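Local coordinates for fructooligosaccharide ABC transporter substrate-binding protein FusA (Streptococcus pneumoniae, PDB 5G5Y) that binds short- and long-chain fructooligosaccharides, with a preference for tetrasaccharides and larger, and serves as the solute-binding protein of the FusABC-MsmK importer, at residues Ala451-Asn456 with Asp460-Asp465; Ala199-Gly204 with Val231-Gln236. All coordinates share one frame; numbering follows the deposited sequence.

Contact 1: residues Ala451-Asn456 with Asp460-Asp465; sequences AEWIVN and DTEWDD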
ATOM      1  N   ALA A 451     -14.892   9.277 -16.241  1.00 14.73           N
ATOM      2  CA  ALA A 451     -14.963   8.382 -17.389  1.00 14.78           C
ATOM      3  C   ALA A 451     -15.824   9.034 -18.490  1.00 15.57           C
ATOM      4  O   ALA A 451     -15.442   8.999 -19.661  1.00 15.10           O
ATOM      5  CB  ALA A 451     -15.532   7.037 -16.973  1.00 14.40           C
ATOM      6  N   GLU A 452     -16.960   9.634 -18.104  1.00 16.28           N
ATOM      7  CA  GLU A 452     -17.879  10.277 -19.067  1.00 18.21           C
ATOM      8  C   GLU A 452     -17.229  11.428 -19.756  1.00 15.90           C
ATOM      9  O   GLU A 452     -17.408  11.621 -20.960  1.00 15.88           O
ATOM     10  CB  GLU A 452     -19.140  10.823 -18.381  1.00 21.98           C
ATOM     11  CG  GLU A 452     -20.107   9.753 -17.937  1.00 26.85           C
ATOM     12  CD  GLU A 452     -21.301  10.310 -17.144  1.00 32.28           C
ATOM     13  OE1 GLU A 452     -21.524  11.554 -17.152  1.00 30.36           O
ATOM     14  OE2 GLU A 452     -22.014   9.473 -16.500  1.00 33.70           O
ATOM     15  N   TRP A 453     -16.474  12.221 -19.003  1.00 13.53           N
ATOM     16  CA  TRP A 453     -15.776  13.330 -19.572  1.00 14.09           C
ATOM     17  C   TRP A 453     -14.715  12.947 -20.554  1.00 15.13           C
ATOM     18  O   TRP A 453     -14.385  13.753 -21.433  1.00 16.06           O
ATOM     19  CB  TRP A 453     -15.189  14.226 -18.498  1.00 14.27           C
ATOM     20  CG  TRP A 453     -16.274  14.927 -17.701  1.00 13.94           C
ATOM     21  CD1 TRP A 453     -17.494  15.359 -18.137  1.00 14.27           C
ATOM     22  CD2 TRP A 453     -16.185  15.290 -16.333  1.00 14.57           C
ATOM     23  NE1 TRP A 453     -18.186  15.969 -17.103  1.00 14.72           N
ATOM     24  CE2 TRP A 453     -17.385  15.966 -15.993  1.00 14.55           C
ATOM     25  CE3 TRP A 453     -15.186  15.162 -15.371  1.00 14.28           C
ATOM     26  CZ2 TRP A 453     -17.610  16.471 -14.726  1.00 15.68           C
ATOM     27  CZ3 TRP A 453     -15.421  15.675 -14.096  1.00 15.01           C
ATOM     28  CH2 TRP A 453     -16.593  16.331 -13.791  1.00 14.80           C
ATOM     29  N   ILE A 454     -14.162  11.749 -20.408  1.00 14.82           N
ATOM     30  CA  ILE A 454     -13.157  11.255 -21.345  1.00 15.06           C
ATOM     31  C   ILE A 454     -13.802  10.602 -22.583  1.00 16.08           C
ATOM     32  O   ILE A 454     -13.365  10.869 -23.721  1.00 17.19           O
ATOM     33  CB  ILE A 454     -12.203  10.261 -20.657  1.00 15.19           C
ATOM     34  CG1 ILE A 454     -11.346  11.029 -19.635  1.00 16.31           C
ATOM     35  CG2 ILE A 454     -11.317   9.544 -21.695  1.00 14.74           C
ATOM     36  CD1 ILE A 454     -10.739  10.147 -18.560  1.00 16.35           C
ATOM     37  N   VAL A 455     -14.797   9.751 -22.361  1.00 18.25           N
ATOM     38  CA  VAL A 455     -15.390   8.977 -23.445  1.00 19.70           C
ATOM     39  C   VAL A 455     -16.423   9.800 -24.198  1.00 19.94           C
ATOM     40  O   VAL A 455     -16.521   9.659 -25.404  1.00 21.46           O
ATOM     41  CB  VAL A 455     -15.995   7.663 -22.965  1.00 21.66           C
ATOM     42  CG1 VAL A 455     -16.663   6.920 -24.117  1.00 23.17           C
ATOM     43  CG2 VAL A 455     -14.908   6.772 -22.361  1.00 21.83           C
ATOM     44  N   ASN A 456     -17.186  10.646 -23.503  1.00 18.77           N
ATOM     45  CA  ASN A 456     -18.217  11.476 -24.144  1.00 19.34           C
ATOM     46  C   ASN A 456     -17.771  12.939 -24.314  1.00 19.76           C
ATOM     47  O   ASN A 456     -18.045  13.573 -25.324  1.00 19.34           O
ATOM     48  CB  ASN A 456     -19.530  11.410 -23.370  1.00 19.42           C
ATOM     49  CG  ASN A 456     -20.613  12.298 -23.987  1.00 20.80           C
ATOM     50  OD1 ASN A 456     -21.098  11.997 -25.044  1.00 22.68           O
ATOM     51  ND2 ASN A 456     -20.927  13.411 -23.355  1.00 20.56           N
ATOM     52  N   ASP A 460     -16.304  21.091 -19.611  1.00 18.86           N
ATOM     53  CA  ASP A 460     -16.381  22.551 -19.381  1.00 22.35           C
ATOM     54  C   ASP A 460     -17.765  22.971 -18.878  1.00 21.27           C
ATOM     55  O   ASP A 460     -17.857  23.726 -17.921  1.00 21.55           O
ATOM     56  CB  ASP A 460     -16.005  23.400 -20.615  1.00 25.95           C
ATOM     57  CG  ASP A 460     -14.525  23.344 -20.949  1.00 28.60           C
ATOM     58  OD1 ASP A 460     -13.687  23.024 -20.074  1.00 29.59           O
ATOM     59  OD2 ASP A 460     -14.184  23.616 -22.122  1.00 34.50           O
ATOM     60  N   THR A 461     -18.826  22.428 -19.465  1.00 18.63           N
ATOM     61  CA  THR A 461     -20.176  22.843 -19.098  1.00 19.44           C
ATOM     62  C   THR A 461     -20.680  22.181 -17.821  1.00 19.23           C
ATOM     63  O   THR A 461     -21.473  22.773 -17.082  1.00 18.53           O
ATOM     64  CB  THR A 461     -21.144  22.651 -20.293  1.00 20.15           C
ATOM     65  OG1 THR A 461     -20.632  23.446 -21.363  1.00 22.11           O
ATOM     66  CG2 THR A 461     -22.532  23.126 -19.962  1.00 20.26           C
ATOM     67  N   GLU A 462     -20.190  20.977 -17.539  1.00 16.27           N
ATOM     68  CA  GLU A 462     -20.693  20.169 -16.448  1.00 16.27           C
ATOM     69  C   GLU A 462     -19.916  20.377 -15.139  1.00 15.87           C
ATOM     70  O   GLU A 462     -20.381  19.927 -14.085  1.00 14.25           O
ATOM     71  CB  GLU A 462     -20.607  18.683 -16.833  1.00 17.42           C
ATOM     72  CG  GLU A 462     -21.563  18.305 -17.947  1.00 19.66           C
ATOM     73  CD  GLU A 462     -21.581  16.820 -18.285  1.00 20.82           C
ATOM     74  OE1 GLU A 462     -20.994  15.988 -17.533  1.00 19.03           O
ATOM     75  OE2 GLU A 462     -22.260  16.489 -19.292  1.00 21.56           O
ATOM     76  N   TRP A 463     -18.758  21.037 -15.228  1.00 14.80           N
ATOM     77  CA  TRP A 463     -17.835  21.149 -14.088  1.00 16.08           C
ATOM     78  C   TRP A 463     -18.461  21.800 -12.857  1.00 17.30           C
ATOM     79  O   TRP A 463     -18.372  21.245 -11.746  1.00 15.53           O
ATOM     80  CB  TRP A 463     -16.547  21.853 -14.519  1.00 16.64           C
ATOM     81  CG  TRP A 463     -15.497  21.979 -13.435  1.00 16.85           C
ATOM     82  CD1 TRP A 463     -15.140  23.111 -12.772  1.00 17.81           C
ATOM     83  CD2 TRP A 463     -14.669  20.930 -12.930  1.00 16.58           C
ATOM     84  NE1 TRP A 463     -14.134  22.826 -11.865  1.00 17.47           N
ATOM     85  CE2 TRP A 463     -13.829  21.495 -11.948  1.00 16.76           C
ATOM     86  CE3 TRP A 463     -14.554  19.554 -13.217  1.00 15.71           C
ATOM     87  CZ2 TRP A 463     -12.891  20.738 -11.248  1.00 16.66           C
ATOM     88  CZ3 TRP A 463     -13.616  18.808 -12.534  1.00 16.55           C
ATOM     89  CH2 TRP A 463     -12.793  19.402 -11.559  1.00 16.38           C
ATOM     90  N   ASP A 464     -19.101  22.954 -13.043  1.00 19.30           N
ATOM     91  CA  ASP A 464     -19.671  23.701 -11.903  1.00 21.05           C
ATOM     92  C   ASP A 464     -20.768  22.900 -11.195  1.00 20.57           C
ATOM     93  O   ASP A 464     -20.771  22.815  -9.947  1.00 19.79           O
ATOM     94  CB  ASP A 464     -20.163  25.107 -12.307  1.00 23.23           C
ATOM     95  CG  ASP A 464     -19.031  26.115 -12.473  1.00 27.97           C
ATOM     96  OD1 ASP A 464     -17.848  25.810 -12.166  1.00 31.75           O
ATOM     97  OD2 ASP A 464     -19.328  27.249 -12.911  1.00 32.62           O
ATOM     98  N   ASP A 465     -21.648  22.247 -11.951  1.00 18.95           N
ATOM     99  CA  ASP A 465     -22.692  21.422 -11.297  1.00 20.08           C
ATOM    100  C   ASP A 465     -22.111  20.193 -10.577  1.00 18.38           C
ATOM    101  O   ASP A 465     -22.653  19.720  -9.579  1.00 16.48           O
ATOM    102  CB  ASP A 465     -23.750  20.921 -12.279  1.00 22.24           C
ATOM    103  CG  ASP A 465     -24.745  22.007 -12.699  1.00 25.51           C
ATOM    104  OD1 ASP A 465     -24.781  23.084 -12.105  1.00 26.89           O
ATOM    105  OD2 ASP A 465     -25.509  21.759 -13.647  1.00 27.48           O
TER

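Contact 2: residues Ala199-Gly204 with Val231-Gln236; sequences AAFGIG and VKFIRQ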
ATOM      1  N   ALA A 199      -0.603  15.308 -12.150  1.00 13.18           N
ATOM      2  CA  ALA A 199       0.362  16.186 -11.505  1.00 12.79           C
ATOM      3  C   ALA A 199       1.168  17.037 -12.499  1.00 13.64           C
ATOM      4  O   ALA A 199       1.672  18.109 -12.131  1.00 12.77           O
ATOM      5  CB  ALA A 199       1.294  15.382 -10.596  1.00 13.50           C
ATOM      6  N   ALA A 200       1.219  16.611 -13.761  1.00 14.25           N
ATOM      7  CA  ALA A 200       1.734  17.484 -14.817  1.00 15.17           C
ATOM      8  C   ALA A 200       0.993  18.800 -14.930  1.00 16.02           C
ATOM      9  O   ALA A 200       1.579  19.760 -15.444  1.00 18.26           O
ATOM     10  CB  ALA A 200       1.797  16.763 -16.164  1.00 16.52           C
ATOM     11  N   PHE A 201      -0.241  18.871 -14.403  1.00 14.71           N
ATOM     12  CA  PHE A 201      -1.080  20.063 -14.487  1.00 14.54           C
ATOM     13  C   PHE A 201      -1.108  20.820 -13.194  1.00 14.60           C
ATOM     14  O   PHE A 201      -1.875  21.776 -13.022  1.00 13.74           O
ATOM     15  CB  PHE A 201      -2.485  19.666 -14.986  1.00 15.19           C
ATOM     16  CG  PHE A 201      -2.439  19.031 -16.344  1.00 15.25           C
ATOM     17  CD1 PHE A 201      -2.436  19.826 -17.480  1.00 16.48           C
ATOM     18  CD2 PHE A 201      -2.250  17.660 -16.483  1.00 15.53           C
ATOM     19  CE1 PHE A 201      -2.291  19.238 -18.738  1.00 17.11           C
ATOM     20  CE2 PHE A 201      -2.087  17.074 -17.727  1.00 15.91           C
ATOM     21  CZ  PHE A 201      -2.145  17.871 -18.861  1.00 15.87           C
ATOM     22  N   GLY A 202      -0.240  20.418 -12.267  1.00 13.93           N
ATOM     23  CA  GLY A 202      -0.235  20.982 -10.952  1.00 13.84           C
ATOM     24  C   GLY A 202      -1.055  20.144  -9.996  1.00 14.18           C
ATOM     25  O   GLY A 202      -2.158  19.696 -10.338  1.00 14.89           O
ATOM     26  N   ILE A 203      -0.486  19.918  -8.798  1.00 14.30           N
ATOM     27  CA  ILE A 203      -1.182  19.273  -7.664  1.00 14.30           C
ATOM     28  C   ILE A 203      -1.402  17.775  -7.837  1.00 12.75           C
ATOM     29  O   ILE A 203      -0.946  16.954  -7.002  1.00 11.93           O
ATOM     30  CB  ILE A 203      -2.508  19.976  -7.296  1.00 14.96           C
ATOM     31  CG1 ILE A 203      -2.214  21.444  -7.001  1.00 17.09           C
ATOM     32  CG2 ILE A 203      -3.120  19.315  -6.077  1.00 15.47           C
ATOM     33  CD1 ILE A 203      -3.406  22.308  -6.664  1.00 19.44           C
ATOM     34  N   GLY A 204      -2.153  17.419  -8.868  1.00 12.43           N
ATOM     35  CA  GLY A 204      -2.331  16.025  -9.212  1.00 12.93           C
ATOM     36  C   GLY A 204      -3.422  15.351  -8.408  1.00 13.24           C
ATOM     37  O   GLY A 204      -4.359  16.007  -7.940  1.00 11.89           O
ATOM     38  N   VAL A 231      -8.133  15.986 -16.802  1.00 14.51           N
ATOM     39  CA  VAL A 231      -9.202  15.271 -17.473  1.00 15.04           C
ATOM     40  C   VAL A 231      -9.275  15.699 -18.945  1.00 15.67           C
ATOM     41  O   VAL A 231      -9.402  14.842 -19.824  1.00 15.81           O
ATOM     42  CB  VAL A 231     -10.573  15.447 -16.764  1.00 14.81           C
ATOM     43  CG1 VAL A 231     -11.659  14.732 -17.559  1.00 15.48           C
ATOM     44  CG2 VAL A 231     -10.535  14.884 -15.365  1.00 15.18           C
ATOM     45  N   LYS A 232      -9.139  16.992 -19.202  1.00 15.70           N
ATOM     46  CA  LYS A 232      -9.198  17.521 -20.566  1.00 16.84           C
ATOM     47  C   LYS A 232      -8.043  16.945 -21.388  1.00 16.96           C
ATOM     48  O   LYS A 232      -8.212  16.675 -22.568  1.00 15.55           O
ATOM     49  CB  LYS A 232      -9.168  19.028 -20.574  1.00 17.22           C
ATOM     50  CG  LYS A 232     -10.475  19.598 -20.057  1.00 18.74           C
ATOM     51  CD  LYS A 232     -10.420  21.102 -19.966  1.00 23.07           C
ATOM     52  CE  LYS A 232     -10.512  21.708 -21.349  1.00 27.18           C
ATOM     53  NZ  LYS A 232     -11.071  23.083 -21.278  1.00 32.92           N
ATOM     54  N   PHE A 233      -6.916  16.678 -20.735  1.00 16.38           N
ATOM     55  CA  PHE A 233      -5.771  16.055 -21.434  1.00 17.48           C
ATOM     56  C   PHE A 233      -6.081  14.609 -21.847  1.00 18.35           C
ATOM     57  O   PHE A 233      -5.876  14.226 -23.007  1.00 19.41           O
ATOM     58  CB  PHE A 233      -4.487  16.108 -20.569  1.00 17.68           C
ATOM     59  CG  PHE A 233      -3.327  15.388 -21.184  1.00 17.93           C
ATOM     60  CD1 PHE A 233      -2.638  15.955 -22.266  1.00 18.22           C
ATOM     61  CD2 PHE A 233      -2.905  14.164 -20.693  1.00 18.70           C
ATOM     62  CE1 PHE A 233      -1.586  15.281 -22.865  1.00 18.31           C
ATOM     63  CE2 PHE A 233      -1.821  13.490 -21.291  1.00 19.11           C
ATOM     64  CZ  PHE A 233      -1.160  14.058 -22.358  1.00 19.17           C
ATOM     65  N   ILE A 234      -6.627  13.808 -20.925  1.00 17.08           N
ATOM     66  CA  ILE A 234      -6.956  12.431 -21.247  1.00 15.73           C
ATOM     67  C   ILE A 234      -8.068  12.427 -22.349  1.00 16.18           C
ATOM     68  O   ILE A 234      -8.012  11.597 -23.283  1.00 15.96           O
ATOM     69  CB  ILE A 234      -7.376  11.622 -20.006  1.00 16.10           C
ATOM     70  CG1 ILE A 234      -6.267  11.640 -18.914  1.00 15.96           C
ATOM     71  CG2 ILE A 234      -7.694  10.171 -20.395  1.00 16.22           C
ATOM     72  CD1 ILE A 234      -4.916  11.126 -19.343  1.00 16.19           C
ATOM     73  N   ARG A 235      -9.023  13.348 -22.247  1.00 14.51           N
ATOM     74  CA  ARG A 235     -10.029  13.541 -23.340  1.00 15.61           C
ATOM     75  C   ARG A 235      -9.390  13.798 -24.732  1.00 16.38           C
ATOM     76  O   ARG A 235      -9.837  13.250 -25.736  1.00 17.42           O
ATOM     77  CB  ARG A 235     -11.004  14.636 -22.980  1.00 16.21           C
ATOM     78  CG  ARG A 235     -11.951  15.040 -24.100  1.00 16.37           C
ATOM     79  CD  ARG A 235     -12.862  13.918 -24.542  1.00 16.53           C
ATOM     80  NE  ARG A 235     -13.696  14.340 -25.680  1.00 18.59           N
ATOM     81  CZ  ARG A 235     -14.557  13.556 -26.332  1.00 19.49           C
ATOM     82  NH1 ARG A 235     -14.744  12.305 -25.979  1.00 18.78           N
ATOM     83  NH2 ARG A 235     -15.233  14.041 -27.372  1.00 22.29           N
ATOM     84  N   GLN A 236      -8.379  14.640 -24.777  1.00 16.10           N
ATOM     85  CA  GLN A 236      -7.594  14.844 -26.002  1.00 19.30           C
ATOM     86  C   GLN A 236      -7.038  13.548 -26.533  1.00 17.95           C
ATOM     87  O   GLN A 236      -7.156  13.291 -27.734  1.00 17.96           O
ATOM     88  CB  GLN A 236      -6.436  15.805 -25.792  1.00 22.04           C
ATOM     89  CG  GLN A 236      -6.789  17.262 -25.626  1.00 24.66           C
ATOM     90  CD  GLN A 236      -5.514  18.086 -25.389  1.00 28.79           C
ATOM     91  OE1 GLN A 236      -5.093  18.290 -24.250  1.00 29.83           O
ATOM     92  NE2 GLN A 236      -4.873  18.506 -26.468  1.00 28.97           N
TER

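Contact 1: residues Ala451-Asn456 with Asp460-Asp465
An antiparallel helical hairpin near the C-terminus brings Trp453, close to the end of helix 429-455, against Glu462 and Trp463 in the first turns of helix 459-472. The two short helical segments run at 170° to each other with their axes 11.4 Å apart, a gap wide enough for the indole of Trp453 to lie between them. Its pyrrole N-H gives the one hydrogen bond of the pair, from Trp453 NE1 to Glu462 OE1 at 2.8 Å. That bond is bent (146° at the hydrogen) and reaches the oxygen from above the carboxylate plane. The extended chain of Glu462 beyond CG carries OE1 to the indole N-H, while Glu462 CB itself lies 3.6 Å from Trp453 NE1. The same OE1 also pairs with Lys449, which bridges to Glu452 as well and so probably eases the closeness of the two acids; Arg448 holds the other oxygen of Glu452. Farther along the indole, Trp453 CH2 packs 3.9 Å from Trp463 CE3, the six-membered rings inclined at 49°. Tyr466 of helix 459-472 meets Trp453 edge-to-face. Helix 225-239 adjoins both indoles, with Val231 against Trp453, and Tyr227 and the cation-pi partner Lys228 against Trp463.

Contact 2: residues Ala199-Gly204 with Val231-Gln236
Gly204 N donates to Gly202 O at 2.7 Å, closing a tight turn over Ile203. Just before it, the chain leaves a short 3-10 segment, whose last bond runs from Gly202 N to Ala199 O over 3.0 Å. Phe201, at the end of that segment, also has its carbonyl oxygen held by the Asn226 side-chain amide, near the start of helix 225-239. The positive phi of Ile203 makes the tight turn a classic gamma turn, set in the loop between strands 181-183 and 210-212, and the contact packs this loop onto helix 225-239.

Across the contact the packing is entirely apolar and rests on a single pair of phenylalanines. The far end of the Phe201 ring does the touching: its CZ sits 3.4 Å from Phe233 CB and 3.6 Å from Phe233 CG, while Phe201 CE2 lies 3.8 Å from the same CB. The ring of Phe201 therefore meets the root of the other side chain more than its tip. With CG anti to the backbone N (chi1 175°), Phe233 carries the rest of its ring away from the loop, toward Thr157 and Ile161 of helix 157-169. The two side chains cross at about a right angle, yet their ring planes are inclined by only 44° and the centroids stand 5.6 Å apart. Phe201 is further packed by Pro291 and by Glu229, one turn earlier on the helix of Phe233.

In the fold
Contact 2 closes before contact 1 opens along the chain, and their centres lie 14 Å apart on the same side of the molecule. Helix 225-239, which supplies one side of contact 2, lies between the loop of 199-204 and the hairpin of helices 429-455 and 459-472 that forms contact 1. Two polar links tie the contacts together: Lys232 NZ to Asp460 OD1, a salt bridge of 2.9 Å, and Arg235 NH1 to Ile454 O, a probable hydrogen bond of 3.0 Å. The helix directly follows the calcium ligands Asp219, Phe220, Asp223 and Asn224, and Trp463 of contact 1 lies about 8 Å from that calcium ion, placing the hairpin beside the metal site.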